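Long-range contacts in SusD homolog (Bacteroides ovatus, PDB 4F53), which probably binds mucin O-glycans as a member of the SusD/RagB family of outer-membrane lipoproteins: residues A[183-188]-A[239-244]; A[38-43]-A[330-335]; A[117-122]-A[191-196]; A[30-35]-A[101-106]. All coordinates share one frame; numbering follows the deposited sequence.

Contact 1 (A[183-188]-A[239-244]); sequences DRIYNG and DGAYRK
An Asx turn at D183 shapes the loop 183-188, which packs on the edge of strand 241-243 in this SusD-like fold. R184 makes a two-bond link to K244. K244 N donates to R184 O at 2.9 Å, almost straight (172°) and in the carbonyl plane. R184 NE returns a bond to K244 O at 2.9 Å, but from above the K244 carbonyl plane. The R184 chain is bent at chi3 (73°), which turns its guanidinium back onto K244. The K244 chain is extended and crosses it obliquely, with CG beside NH2.

I185 lies over the strand. Its CG2 touches A241 CB at 3.6 Å, and its CG1 meets R243 CB at 3.7 Å. Y186 reaches further: its OH donates to D239 O at 2.7 Å, in the carbonyl plane. The Y186 ring has I185 CG2 over the centre of one face, which probably helps fix its tilt. Between these points a water accepts from Y242 N and bonds to I185 O and G240 O, bridging the two backbones.

The second shell sets the loop. Q36 bonds to R184 N and D183 OD1, and E42 forms a salt bridge with R243. W193 meets Y186 edge-to-face and bonds to D183 OD2. D183 is the hub: CG is anti to the backbone N (chi1 178°), which turns the carboxylate toward the backbone N-H groups of I185, Y186 and G188. OD1 accepts from I185 N and, at 3.0 Å, from Y186 N. OD2 takes G188 N at 2.9 Å, from above the carboxylate plane.

Contact 2 (A[38-43]-A[330-335]); sequences LMMPEQ and DNIVVF
This is a buried apolar contact between the loop after helix 25-37 and strand 332-335 of a two-stranded antiparallel sheet. No hydrogen bond joins the two segments. M39 and M40 are selenomethionines. M40 makes the central contact. Its CG is anti to the backbone N (chi1 -162°), and its chain then bends at chi2 and chi3. CG presses on I332 CG2 at 3.4 Å, tighter than a usual carbon contact. The bends bring CE to V333 O at 3.5 Å, so the side chain curls along the strand backbone.

I332 reaches the other way with its delta methyl. I332 CD1 touches E42 CB at 3.7 Å, and the two side chains cross at about a right angle. An alanine in place of I332 would lose CG1, CG2 and CD1, and would probably loosen the packing on M40 and E42. The E42 carboxylate points on to A246 N, D247 N and H248 N. M39 bends at chi3 and sets CE against V334 CG1 at 3.9 Å. M39 also packs on Y119 and V122 of helix 110-131, so the strand is tied to the helical core. V334 and F335 both face A241 of the partner strand, which makes a classic beta bulge.

Contact 3 (A[117-122]-A[191-196]); sequences ELYRIV and SAWYKF
Helices 110-131 and 190-207 run in broadly the same direction here, with segment axes at 32° and 12.5 Å apart at closest approach. Large side chains span this wide separation. L118, whose CG is anti to the backbone N (chi1 179°), puts CD2 against W193 and F196. L118 CD2 lies 3.7 Å from W193 CE3 and 3.8 Å from F196 CD1. Y119 turns its edge to the face of W193 in an offset edge-to-face pair, with centroids 5.6 Å apart and planes at 69°. The OH of Y119 sits above the rim of the indole, 3.6 Å from W193 CZ2.

This is helix-to-helix packing in the alpha-helical, TPR-like part of the SusD-like fold. W193 also lays CZ3 over the centre of the F196 ring, so the two aromatics support each other. An alanine in place of W193 would remove the indole and its NE1 bond to D183, and would probably loosen the packing of Y119, L118 and F196. Further along, V122 and F196 meet tip to tip: V122 CG2 lies in the plane of the ring, 3.9 Å from F196 CE1. F196 continues to F335, which it meets edge-to-face.

Contact 4 (A[30-35]-A[101-106]); sequences SLALNL and FNLKNQ. With ACT (acetate ion), chain C.
Two helices of the TPR-like helical region pack antiparallel here, 25-37 against the last turns of 82-106. Their segment axes come within 9.8 Å at 148°, and no hydrogen bond crosses between them.

F101 opens the second segment without touching 30-35. Its ring meets Y97 and has an acetate oxygen near the plane at its edge. N102 is the first to touch. Its CG is anti to the backbone N (chi1 -166°), and its amide lies across the tip of L31, at about a right angle to it. N102 ND2 is 3.8 Å from L31 CD1 and equally close to CD2.

L103 is the central apolar residue and has two deposited conformers. Its CD1 reaches over the backbone of the facing helix, 3.7 Å from A32 N. L103 CD1 also lies 4.0 Å from L31 CB and 4.2 Å from L35 CD1. In return, L31 CD1 sits against the main chain of the second helix, 3.6 Å from L103 N. L103 also packs on L113 and A116 of helix 110-131, so three helices meet around it.

K104 points its amine away from the interface. K104 NZ hydrogen-bonds to Y100 OH, and weakly to acetate OXT at 3.2 Å. The acetate probably comes from the crystallisation liquor. Q106 closes the segment. Its CG borders L31 CD1, and its chain bends at chi2 back toward N102. Q106 NE2 donates to N102 OD1 at 3.0 Å, nearly straight (166°) and on a lone pair in the carbonyl plane.

Overall arrangement
Contacts 1 and 2 lie on the same small sheet, with centres about 10 Å apart. A241 N probably bonds to F335 O at 2.7 Å, and R243 N to I332 O at 2.8 Å. Contact 3 sits about 11 Å from contact 1, centre to centre. They are joined by a salt bridge from K195 to D239. M39 and F335 link contact 2 to the aromatic cluster of contact 3. Contact 4 lies further out, about 15 Å from contact 3, centre to centre, where Y119 packs on the backbone of helix 25-37. L33 of that helix also touches R184 of contact 1. A calcium ion lies about 10 Å from the D239 side chain.

Contact 1 (A[183-188]-A[239-244])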
# COMPACT_ATOMS: atom_id res chain seq x y z
N ASP A 183 11.25 13.72 -14.49
CA ASP A 183 10.29 12.64 -14.30
C ASP A 183 10.92 11.27 -14.50
O ASP A 183 11.17 10.86 -15.62
CB ASP A 183 9.11 12.86 -15.28
CG ASP A 183 8.00 11.81 -15.29
OD1 ASP A 183 7.94 10.98 -14.34
OD2 ASP A 183 7.17 11.85 -16.22
N ARG A 184 11.11 10.54 -13.40
CA ARG A 184 11.71 9.21 -13.44
C ARG A 184 10.64 8.12 -13.47
O ARG A 184 10.95 6.94 -13.27
CB ARG A 184 12.67 9.00 -12.25
CG ARG A 184 13.81 10.01 -12.21
CD ARG A 184 14.77 9.78 -11.04
NE ARG A 184 15.61 8.60 -11.25
CZ ARG A 184 16.69 8.56 -12.03
NH1 ARG A 184 17.09 9.65 -12.67
NH2 ARG A 184 17.36 7.44 -12.18
N ILE A 185 9.39 8.49 -13.76
CA ILE A 185 8.29 7.55 -13.86
C ILE A 185 7.82 7.43 -15.31
O ILE A 185 7.75 6.31 -15.82
CB ILE A 185 7.12 7.89 -12.87
CG1 ILE A 185 7.59 7.71 -11.39
CG2 ILE A 185 5.86 7.03 -13.18
CD1 ILE A 185 6.61 8.08 -10.35
N TYR A 186 7.45 8.55 -15.94
CA TYR A 186 6.90 8.55 -17.31
C TYR A 186 7.76 9.33 -18.30
O TYR A 186 7.37 9.45 -19.48
CB TYR A 186 5.48 9.10 -17.33
CG TYR A 186 4.47 8.23 -16.61
CD1 TYR A 186 4.31 6.88 -16.95
CD2 TYR A 186 3.60 8.77 -15.67
CE1 TYR A 186 3.34 6.09 -16.35
CE2 TYR A 186 2.65 7.97 -15.03
CZ TYR A 186 2.50 6.65 -15.39
OH TYR A 186 1.54 5.89 -14.79
N ASN A 187 8.92 9.83 -17.85
CA ASN A 187 9.91 10.56 -18.65
C ASN A 187 9.32 11.75 -19.40
O ASN A 187 9.64 11.96 -20.56
CB ASN A 187 10.63 9.61 -19.63
CG ASN A 187 11.19 8.38 -18.97
OD1 ASN A 187 10.74 7.25 -19.23
ND2 ASN A 187 12.13 8.57 -18.05
N GLY A 188 8.49 12.54 -18.71
CA GLY A 188 7.89 13.74 -19.26
C GLY A 188 6.68 13.52 -20.15
O GLY A 188 6.20 14.48 -20.74
N ASP A 239 1.13 1.37 -18.97
CA ASP A 239 0.56 2.61 -18.42
C ASP A 239 0.89 2.74 -16.93
O ASP A 239 0.79 3.85 -16.38
CB ASP A 239 -0.96 2.69 -18.61
CG ASP A 239 -1.45 2.78 -20.03
OD1 ASP A 239 -0.72 3.36 -20.87
OD2 ASP A 239 -2.57 2.33 -20.29
N GLY A 240 1.27 1.62 -16.30
CA GLY A 240 1.62 1.56 -14.88
C GLY A 240 2.73 2.51 -14.49
O GLY A 240 3.57 2.82 -15.32
N ALA A 241 2.72 3.00 -13.23
CA ALA A 241 3.74 3.93 -12.73
C ALA A 241 4.82 3.17 -11.95
O ALA A 241 4.54 2.56 -10.92
CB ALA A 241 3.11 5.02 -11.87
N TYR A 242 6.05 3.18 -12.50
CA TYR A 242 7.24 2.52 -11.97
C TYR A 242 8.38 3.51 -11.98
O TYR A 242 8.67 4.06 -13.03
CB TYR A 242 7.60 1.26 -12.81
CG TYR A 242 6.47 0.27 -12.89
CD1 TYR A 242 6.26 -0.66 -11.87
CD2 TYR A 242 5.59 0.27 -13.97
CE1 TYR A 242 5.21 -1.56 -11.93
CE2 TYR A 242 4.53 -0.63 -14.03
CZ TYR A 242 4.34 -1.54 -13.01
OH TYR A 242 3.30 -2.44 -13.07
N ARG A 243 8.96 3.81 -10.83
CA ARG A 243 10.03 4.81 -10.77
C ARG A 243 11.40 4.19 -10.92
O ARG A 243 11.73 3.23 -10.23
CB ARG A 243 9.96 5.62 -9.46
CG ARG A 243 10.82 6.90 -9.50
CD ARG A 243 10.63 7.80 -8.30
NE ARG A 243 11.90 8.42 -7.87
CZ ARG A 243 12.89 7.78 -7.23
NH1 ARG A 243 12.76 6.48 -6.92
NH2 ARG A 243 14.00 8.42 -6.90
N LYS A 244 12.21 4.75 -11.83
CA LYS A 244 13.60 4.34 -12.04
C LYS A 244 14.35 4.90 -10.85
O LYS A 244 14.32 6.13 -10.60
CB LYS A 244 14.14 4.82 -13.41
CG LYS A 244 15.64 4.63 -13.58
CD LYS A 244 16.14 5.17 -14.89
CE LYS A 244 17.62 4.93 -15.06
NZ LYS A 244 18.12 5.54 -16.32
O HOH W 1 6.21 3.93 -15.38

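Contact 2 (A[38-43]-A[330-335])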
# COMPACT_ATOMS: atom_id res chain seq x y z
N LEU A 38 8.64 10.72 -3.05
CA LEU A 38 7.95 10.50 -1.77
C LEU A 38 6.62 9.75 -1.89
O LEU A 38 6.07 9.34 -0.86
CB LEU A 38 7.79 11.82 -0.98
CG LEU A 38 9.15 12.37 -0.48
CD1 LEU A 38 9.06 13.85 -0.12
CD2 LEU A 38 9.73 11.50 0.67
N MSE A 39 6.13 9.48 -3.13
CA MSE A 39 4.91 8.67 -3.29
C MSE A 39 5.14 7.22 -2.83
O MSE A 39 4.23 6.54 -2.36
CB MSE A 39 4.45 8.67 -4.77
CG MSE A 39 4.11 10.08 -5.28
SE MSE A 39 3.06 10.00 -6.91
CE MSE A 39 4.41 9.55 -8.09
N MSE A 40 6.38 6.74 -3.02
CA MSE A 40 6.86 5.38 -2.69
C MSE A 40 8.36 5.55 -2.42
O MSE A 40 9.18 5.33 -3.32
CB MSE A 40 6.54 4.45 -3.88
CG MSE A 40 6.59 2.98 -3.51
SE MSE A 40 5.15 2.46 -2.28
CE MSE A 40 3.66 2.86 -3.48
N PRO A 41 8.71 6.10 -1.23
CA PRO A 41 10.10 6.55 -1.00
C PRO A 41 11.20 5.52 -1.16
O PRO A 41 11.07 4.38 -0.76
CB PRO A 41 10.08 7.10 0.43
CG PRO A 41 8.76 6.69 1.01
CD PRO A 41 7.82 6.51 -0.12
N GLU A 42 12.28 5.96 -1.80
CA GLU A 42 13.48 5.20 -2.08
C GLU A 42 14.45 5.16 -0.89
O GLU A 42 15.07 4.11 -0.68
CB GLU A 42 14.18 5.78 -3.30
CG GLU A 42 15.39 4.98 -3.72
CD GLU A 42 16.19 5.52 -4.88
OE1 GLU A 42 15.58 6.10 -5.81
OE2 GLU A 42 17.43 5.34 -4.88
N GLN A 43 14.59 6.29 -0.14
CA GLN A 43 15.49 6.39 1.01
C GLN A 43 15.24 5.19 1.92
O GLN A 43 14.12 5.04 2.45
CB GLN A 43 15.29 7.74 1.73
CG GLN A 43 16.45 8.13 2.68
CD GLN A 43 16.13 9.35 3.52
OE1 GLN A 43 15.11 10.01 3.34
NE2 GLN A 43 16.98 9.68 4.49
N ASP A 330 16.23 -2.59 -9.57
CA ASP A 330 14.80 -2.79 -9.83
C ASP A 330 14.00 -1.53 -9.58
O ASP A 330 14.27 -0.81 -8.61
CB ASP A 330 14.23 -3.95 -8.99
CG ASP A 330 14.70 -5.34 -9.43
OD1 ASP A 330 15.31 -5.45 -10.53
OD2 ASP A 330 14.49 -6.30 -8.68
N ASN A 331 13.00 -1.28 -10.43
CA ASN A 331 12.11 -0.12 -10.30
C ASN A 331 11.25 -0.20 -9.08
O ASN A 331 10.85 -1.29 -8.63
CB ASN A 331 11.19 0.01 -11.51
CG ASN A 331 11.88 0.30 -12.79
OD1 ASN A 331 12.97 0.89 -12.84
ND2 ASN A 331 11.24 -0.09 -13.86
N ILE A 332 10.92 0.97 -8.56
CA ILE A 332 10.00 1.08 -7.44
C ILE A 332 8.57 1.06 -8.04
O ILE A 332 8.31 1.68 -9.06
CB ILE A 332 10.34 2.31 -6.57
CG1 ILE A 332 11.61 1.98 -5.72
CG2 ILE A 332 9.16 2.65 -5.69
CD1 ILE A 332 12.12 3.05 -4.82
N VAL A 333 7.67 0.26 -7.44
CA VAL A 333 6.30 0.10 -7.91
C VAL A 333 5.45 1.19 -7.27
O VAL A 333 5.28 1.19 -6.05
CB VAL A 333 5.77 -1.34 -7.62
CG1 VAL A 333 4.29 -1.46 -8.00
CG2 VAL A 333 6.63 -2.41 -8.34
N VAL A 334 4.90 2.11 -8.10
CA VAL A 334 4.12 3.23 -7.58
C VAL A 334 2.59 2.98 -7.74
O VAL A 334 1.85 3.13 -6.78
CB VAL A 334 4.56 4.60 -8.20
CG1 VAL A 334 3.75 5.75 -7.60
CG2 VAL A 334 6.06 4.84 -8.01
N PHE A 335 2.14 2.60 -8.94
CA PHE A 335 0.73 2.39 -9.23
C PHE A 335 0.60 1.50 -10.46
O PHE A 335 0.85 1.92 -11.60
CB PHE A 335 0.03 3.76 -9.42
CG PHE A 335 -1.48 3.84 -9.27
CD1 PHE A 335 -2.27 2.71 -9.43
CD2 PHE A 335 -2.11 5.07 -9.07
CE1 PHE A 335 -3.66 2.80 -9.37
CE2 PHE A 335 -3.50 5.15 -9.00
CZ PHE A 335 -4.27 4.01 -9.13

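Contact 3 (A[117-122]-A[191-196])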
# COMPACT_ATOMS: atom_id res chain seq x y z
N GLU A 117 1.17 19.28 -7.05
CA GLU A 117 -0.09 19.04 -6.34
C GLU A 117 -0.52 17.58 -6.43
O GLU A 117 -1.05 17.05 -5.45
CB GLU A 117 -1.22 19.94 -6.88
CG GLU A 117 -2.31 20.21 -5.85
CD GLU A 117 -1.84 20.98 -4.63
OE1 GLU A 117 -0.87 21.76 -4.74
OE2 GLU A 117 -2.44 20.79 -3.54
N LEU A 118 -0.32 16.93 -7.60
CA LEU A 118 -0.64 15.51 -7.78
C LEU A 118 0.19 14.65 -6.81
O LEU A 118 -0.36 13.76 -6.18
CB LEU A 118 -0.41 15.07 -9.24
CG LEU A 118 -0.69 13.58 -9.58
CD1 LEU A 118 -2.15 13.21 -9.36
CD2 LEU A 118 -0.30 13.27 -11.01
N TYR A 119 1.51 14.95 -6.66
CA TYR A 119 2.42 14.24 -5.76
C TYR A 119 1.98 14.45 -4.33
O TYR A 119 1.92 13.48 -3.58
CB TYR A 119 3.88 14.69 -5.96
CG TYR A 119 4.41 14.53 -7.37
CD1 TYR A 119 3.91 13.52 -8.22
CD2 TYR A 119 5.42 15.35 -7.86
CE1 TYR A 119 4.41 13.35 -9.51
CE2 TYR A 119 5.91 15.20 -9.16
CZ TYR A 119 5.41 14.19 -9.97
OH TYR A 119 5.89 14.06 -11.25
N ARG A 120 1.60 15.69 -3.97
CA ARG A 120 1.06 16.06 -2.65
C ARG A 120 -0.18 15.21 -2.30
O ARG A 120 -0.24 14.68 -1.20
CB ARG A 120 0.68 17.54 -2.62
CG ARG A 120 0.41 18.03 -1.23
CD ARG A 120 -0.25 19.38 -1.31
NE ARG A 120 -0.58 19.86 0.03
CZ ARG A 120 -1.50 20.77 0.28
NH1 ARG A 120 -2.21 21.30 -0.70
NH2 ARG A 120 -1.73 21.15 1.53
N ILE A 121 -1.14 15.08 -3.25
CA ILE A 121 -2.34 14.27 -3.06
C ILE A 121 -1.95 12.80 -2.76
O ILE A 121 -2.38 12.28 -1.74
CB ILE A 121 -3.31 14.41 -4.26
CG1 ILE A 121 -3.88 15.84 -4.29
CG2 ILE A 121 -4.44 13.36 -4.15
CD1 ILE A 121 -4.63 16.25 -5.55
N VAL A 122 -1.10 12.17 -3.59
CA VAL A 122 -0.68 10.76 -3.43
C VAL A 122 0.06 10.56 -2.08
O VAL A 122 -0.22 9.58 -1.38
CB VAL A 122 0.20 10.25 -4.63
CG1 VAL A 122 0.63 8.80 -4.45
CG2 VAL A 122 -0.51 10.44 -5.97
N SER A 191 0.53 12.68 -21.14
CA SER A 191 -0.65 11.83 -21.37
C SER A 191 -0.65 10.60 -20.44
O SER A 191 -1.71 10.12 -20.04
CB SER A 191 -0.74 11.41 -22.84
OG SER A 191 0.27 10.48 -23.18
N ALA A 192 0.54 10.10 -20.08
CA ALA A 192 0.70 9.01 -19.12
C ALA A 192 0.29 9.48 -17.70
O ALA A 192 -0.31 8.71 -16.96
CB ALA A 192 2.13 8.50 -19.14
N TRP A 193 0.56 10.75 -17.36
CA TRP A 193 0.20 11.40 -16.09
C TRP A 193 -1.30 11.65 -16.01
O TRP A 193 -1.86 11.61 -14.92
CB TRP A 193 1.00 12.71 -15.89
CG TRP A 193 2.38 12.45 -15.38
CD1 TRP A 193 3.55 12.69 -16.03
CD2 TRP A 193 2.74 11.82 -14.13
NE1 TRP A 193 4.62 12.28 -15.26
CE2 TRP A 193 4.14 11.70 -14.12
CE3 TRP A 193 1.99 11.27 -13.07
CZ2 TRP A 193 4.83 11.10 -13.05
CZ3 TRP A 193 2.67 10.66 -12.02
CH2 TRP A 193 4.07 10.60 -12.01
N TYR A 194 -1.93 11.92 -17.17
CA TYR A 194 -3.38 12.11 -17.33
C TYR A 194 -4.08 10.82 -16.93
O TYR A 194 -5.04 10.88 -16.16
CB TYR A 194 -3.72 12.49 -18.79
CG TYR A 194 -5.20 12.69 -19.04
CD1 TYR A 194 -5.83 13.88 -18.67
CD2 TYR A 194 -5.98 11.70 -19.63
CE1 TYR A 194 -7.20 14.08 -18.90
CE2 TYR A 194 -7.35 11.88 -19.85
CZ TYR A 194 -7.95 13.07 -19.49
OH TYR A 194 -9.29 13.28 -19.70
N LYS A 195 -3.58 9.66 -17.42
CA LYS A 195 -4.13 8.33 -17.09
C LYS A 195 -3.92 8.01 -15.63
O LYS A 195 -4.82 7.45 -15.01
CB LYS A 195 -3.48 7.22 -17.95
CG LYS A 195 -3.82 7.35 -19.43
CD LYS A 195 -3.39 6.10 -20.15
CE LYS A 195 -3.23 6.34 -21.63
NZ LYS A 195 -2.86 5.08 -22.33
N PHE A 196 -2.75 8.38 -15.06
CA PHE A 196 -2.41 8.16 -13.65
C PHE A 196 -3.40 8.94 -12.76
O PHE A 196 -3.94 8.36 -11.82
CB PHE A 196 -0.94 8.61 -13.38
CG PHE A 196 -0.45 8.50 -11.95
CD1 PHE A 196 -0.78 9.47 -11.01
CD2 PHE A 196 0.34 7.43 -11.55
CE1 PHE A 196 -0.34 9.36 -9.68
CE2 PHE A 196 0.80 7.33 -10.23
CZ PHE A 196 0.47 8.29 -9.31

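Contact 4 (A[30-35]-A[101-106])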
# COMPACT_ATOMS: atom_id res chain seq x y z
N SER A 30 14.92 19.56 -9.76
CA SER A 30 15.42 18.92 -8.55
C SER A 30 14.28 18.75 -7.50
O SER A 30 14.13 17.67 -6.95
CB SER A 30 16.58 19.74 -7.99
OG SER A 30 17.15 19.10 -6.86
N LEU A 31 13.47 19.81 -7.28
CA LEU A 31 12.36 19.83 -6.33
C LEU A 31 11.26 18.89 -6.77
O LEU A 31 10.78 18.11 -5.94
CB LEU A 31 11.81 21.26 -6.13
CG LEU A 31 12.81 22.31 -5.59
CD1 LEU A 31 12.28 23.72 -5.74
CD2 LEU A 31 13.20 22.05 -4.15
N ALA A 32 10.88 18.92 -8.07
CA ALA A 32 9.86 18.05 -8.68
C ALA A 32 10.23 16.57 -8.49
O ALA A 32 9.38 15.74 -8.15
CB ALA A 32 9.70 18.37 -10.16
N LEU A 33 11.52 16.25 -8.67
CA LEU A 33 12.06 14.91 -8.53
C LEU A 33 11.95 14.40 -7.08
O LEU A 33 11.63 13.23 -6.91
CB LEU A 33 13.52 14.85 -9.00
CG LEU A 33 13.77 14.65 -10.49
CD1 LEU A 33 15.26 14.69 -10.79
CD2 LEU A 33 13.15 13.33 -11.00
N ASN A 34 12.22 15.26 -6.06
CA ASN A 34 12.14 14.85 -4.66
C ASN A 34 10.65 14.61 -4.28
O ASN A 34 10.33 13.66 -3.58
CB ASN A 34 12.83 15.92 -3.76
CG ASN A 34 14.27 16.31 -4.11
OD1 ASN A 34 15.00 15.65 -4.87
ND2 ASN A 34 14.74 17.42 -3.53
N LEU A 35 9.74 15.47 -4.77
CA LEU A 35 8.31 15.35 -4.50
C LEU A 35 7.78 14.06 -5.11
O LEU A 35 7.03 13.33 -4.45
CB LEU A 35 7.51 16.56 -5.01
CG LEU A 35 7.89 17.97 -4.41
CD1 LEU A 35 6.95 19.02 -4.93
CD2 LEU A 35 7.89 17.99 -2.86
N PHE A 101 6.69 23.97 -0.97
CA PHE A 101 6.53 25.42 -0.85
C PHE A 101 7.58 26.16 -1.68
O PHE A 101 7.27 27.18 -2.29
CB PHE A 101 6.61 25.85 0.63
CG PHE A 101 5.44 25.37 1.47
CD1 PHE A 101 4.13 25.65 1.10
CD2 PHE A 101 5.66 24.70 2.67
CE1 PHE A 101 3.06 25.22 1.88
CE2 PHE A 101 4.58 24.27 3.45
CZ PHE A 101 3.29 24.52 3.05
N ASN A 102 8.81 25.61 -1.76
CA ASN A 102 9.89 26.20 -2.52
C ASN A 102 9.57 26.18 -4.02
O ASN A 102 9.72 27.23 -4.66
CB ASN A 102 11.21 25.51 -2.21
CG ASN A 102 12.43 26.24 -2.69
OD1 ASN A 102 12.39 27.40 -3.11
ND2 ASN A 102 13.56 25.55 -2.66
N LEU A 103 9.11 25.03 -4.56
CA LEU A 103 8.73 24.85 -5.97
C LEU A 103 7.65 25.87 -6.38
O LEU A 103 7.71 26.40 -7.49
CB LEU A 103 8.23 23.42 -6.25
CG LEU A 103 7.98 23.02 -7.72
CD1 LEU A 103 8.30 21.58 -7.95
CD2 LEU A 103 6.54 23.29 -8.14
N LYS A 104 6.66 26.12 -5.49
CA LYS A 104 5.57 27.07 -5.73
C LYS A 104 6.12 28.52 -5.81
O LYS A 104 5.56 29.32 -6.55
CB LYS A 104 4.48 26.95 -4.65
CG LYS A 104 3.59 25.71 -4.79
CD LYS A 104 2.76 25.55 -3.53
CE LYS A 104 1.30 25.81 -3.74
NZ LYS A 104 0.56 25.92 -2.44
N ASN A 105 7.23 28.82 -5.10
CA ASN A 105 7.90 30.13 -5.13
C ASN A 105 8.89 30.24 -6.31
O ASN A 105 9.24 31.34 -6.71
CB ASN A 105 8.67 30.41 -3.82
CG ASN A 105 7.84 30.48 -2.56
OD1 ASN A 105 6.65 30.83 -2.57
ND2 ASN A 105 8.48 30.21 -1.42
N GLN A 106 9.35 29.09 -6.84
CA GLN A 106 10.32 29.02 -7.94
C GLN A 106 9.68 28.94 -9.33
O GLN A 106 10.33 29.31 -10.31
CB GLN A 106 11.24 27.80 -7.75
CG GLN A 106 12.15 27.80 -6.52
CD GLN A 106 13.14 28.95 -6.43
OE1 GLN A 106 13.58 29.53 -7.43
NE2 GLN A 106 13.54 29.28 -5.20
C ACT C . -1.88 24.97 0.29
O ACT C . -0.82 25.36 0.83
OXT ACT C . -2.15 25.11 -0.96
CH3 ACT C . -2.93 24.26 1.20